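Local coordinates for protein 2-amino-4-hydroxy-6-hydroxymethyldihydropteridine pyrophosphokinase (Haemophilus influenzae, PDB 1CBK) that probably catalyses the transfer of pyrophosphate from ATP to 6-hydroxymethyl-7,8-dihydropterin, a step of folate biosynthesis, at residues Leu68-Glu73 against Leu96-Tyr101. Residues are numbered along the deposited sequence; the frame is centred on the assembly and turned at random.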
# COMPACT_ATOMS: atom_id res chain seq x y z
N LEU A 68 11.51 -16.41 9.29
CA LEU A 68 11.80 -15.61 10.48
C LEU A 68 13.30 -15.40 10.73
O LEU A 68 13.68 -14.36 11.27
CB LEU A 68 11.10 -16.16 11.72
CG LEU A 68 9.57 -15.98 11.74
CD1 LEU A 68 9.00 -16.67 12.98
CD2 LEU A 68 9.19 -14.51 11.74
N LYS A 69 14.14 -16.35 10.32
CA LYS A 69 15.57 -16.19 10.51
C LYS A 69 16.11 -15.20 9.47
O LYS A 69 17.02 -14.43 9.77
CB LYS A 69 16.29 -17.54 10.43
CG LYS A 69 15.99 -18.39 11.65
CD LYS A 69 16.98 -19.53 11.78
CE LYS A 69 16.66 -20.47 12.94
NZ LYS A 69 17.75 -21.50 13.09
N LEU A 70 15.55 -15.23 8.26
CA LEU A 70 15.94 -14.29 7.23
C LEU A 70 15.54 -12.88 7.73
O LEU A 70 16.32 -11.93 7.57
CB LEU A 70 15.24 -14.60 5.91
CG LEU A 70 15.49 -13.62 4.75
CD1 LEU A 70 17.00 -13.55 4.44
CD2 LEU A 70 14.68 -14.08 3.51
N LEU A 71 14.35 -12.74 8.32
CA LEU A 71 13.89 -11.45 8.86
C LEU A 71 14.87 -10.98 9.96
O LEU A 71 15.26 -9.81 9.98
CB LEU A 71 12.46 -11.52 9.45
CG LEU A 71 11.94 -10.18 10.05
CD1 LEU A 71 11.91 -9.10 8.98
CD2 LEU A 71 10.55 -10.33 10.68
N ASP A 72 15.21 -11.88 10.89
CA ASP A 72 16.15 -11.56 11.97
C ASP A 72 17.44 -10.99 11.41
O ASP A 72 17.97 -10.01 11.92
CB ASP A 72 16.51 -12.80 12.77
CG ASP A 72 15.44 -13.19 13.76
OD1 ASP A 72 14.54 -12.39 14.03
OD2 ASP A 72 15.52 -14.33 14.26
N GLU A 73 17.97 -11.66 10.38
CA GLU A 73 19.21 -11.25 9.73
C GLU A 73 19.08 -9.91 9.03
O GLU A 73 19.99 -9.10 9.10
CB GLU A 73 19.68 -12.32 8.74
CG GLU A 73 20.24 -13.59 9.40
CD GLU A 73 21.35 -13.29 10.42
OE1 GLU A 73 22.46 -12.91 10.02
OE2 GLU A 73 21.10 -13.44 11.64
N LEU A 96 14.94 -2.72 4.40
CA LEU A 96 15.10 -4.02 3.73
C LEU A 96 13.77 -4.71 3.96
O LEU A 96 13.33 -4.81 5.09
CB LEU A 96 16.23 -4.85 4.37
CG LEU A 96 17.62 -4.21 4.28
CD1 LEU A 96 18.66 -5.16 4.87
CD2 LEU A 96 17.94 -3.89 2.83
N ASP A 97 13.11 -5.17 2.89
CA ASP A 97 11.80 -5.82 3.03
C ASP A 97 11.72 -7.14 2.24
O ASP A 97 12.11 -7.18 1.08
CB ASP A 97 10.68 -4.90 2.51
CG ASP A 97 10.43 -3.70 3.40
OD1 ASP A 97 10.16 -3.89 4.61
OD2 ASP A 97 10.49 -2.56 2.90
N ILE A 98 11.24 -8.21 2.86
CA ILE A 98 11.10 -9.49 2.16
C ILE A 98 9.81 -9.39 1.31
O ILE A 98 8.72 -9.26 1.85
CB ILE A 98 10.95 -10.69 3.12
CG1 ILE A 98 12.15 -10.79 4.07
CG2 ILE A 98 10.85 -11.98 2.29
CD1 ILE A 98 11.89 -11.63 5.32
N LEU A 99 9.96 -9.35 -0.00
CA LEU A 99 8.82 -9.25 -0.90
C LEU A 99 8.21 -10.62 -1.12
O LEU A 99 6.99 -10.79 -1.05
CB LEU A 99 9.24 -8.71 -2.26
CG LEU A 99 9.79 -7.31 -2.44
CD1 LEU A 99 10.22 -7.12 -3.91
CD2 LEU A 99 8.71 -6.28 -2.06
N LEU A 100 9.07 -11.60 -1.39
CA LEU A 100 8.65 -12.97 -1.70
C LEU A 100 9.61 -13.97 -1.09
O LEU A 100 10.82 -13.73 -1.03
CB LEU A 100 8.64 -13.16 -3.22
CG LEU A 100 7.73 -12.21 -4.01
CD1 LEU A 100 8.09 -12.25 -5.49
CD2 LEU A 100 6.24 -12.56 -3.77
N TYR A 101 9.05 -15.09 -0.65
CA TYR A 101 9.82 -16.17 -0.05
C TYR A 101 9.29 -17.41 -0.75
O TYR A 101 8.30 -18.02 -0.30
CB TYR A 101 9.57 -16.25 1.46
CG TYR A 101 10.43 -17.30 2.16
CD1 TYR A 101 11.69 -16.97 2.65
CD2 TYR A 101 9.99 -18.62 2.30
CE1 TYR A 101 12.51 -17.93 3.26
CE2 TYR A 101 10.79 -19.58 2.91
CZ TYR A 101 12.05 -19.24 3.38
OH TYR A 101 12.84 -20.20 3.94
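Ile98 meets the helical segment 68-73 end-on, its CD1 lying 4.0 Å from the backbone N of Leu71 and close to Leu71 CB as well. That reach follows from its first torsion: with CG1 anti to the carbonyl carbon (chi1 -58°) and the chain nearly extended beyond it, the delta methyl is carried out to the helix backbone. Leu70 flanks the same branch, its CD2 standing 4.1 Å from Ile98 CD1, and the two side chains cross at a slant. Such apolar packing, with no hydrogen bond between the segments, illustrates how an alpha+beta protein seats a helix on its sheet. In this ferredoxin-like beta-alpha-beta-beta-alpha-beta core, helix 67-80 makes the crossover from strand 54-63 to 95-101, an edge strand of the sheet within the chain, with strand 2-10 between them. The helix segment runs almost antiparallel to the strand, at 155° with axes 9.4 Å apart. Further along, the backbones of Leu99 and Leu100 both hydrogen-bond to Tyr5 of strand 2-10, a classic beta bulge that precedes Tyr101, where the strand next meets Leu70. The CB of Tyr101 points back to the helix, and Leu70 CD2 comes to the ring edge, near the ring plane, 4.2 Å from Tyr101 CD1. That single leucine methyl therefore touches both Ile98 and Tyr101. At the far end of the tyrosine, OH hydrogen-bonds to the carbonyl oxygen of Leu65, just ahead of helix 67-80.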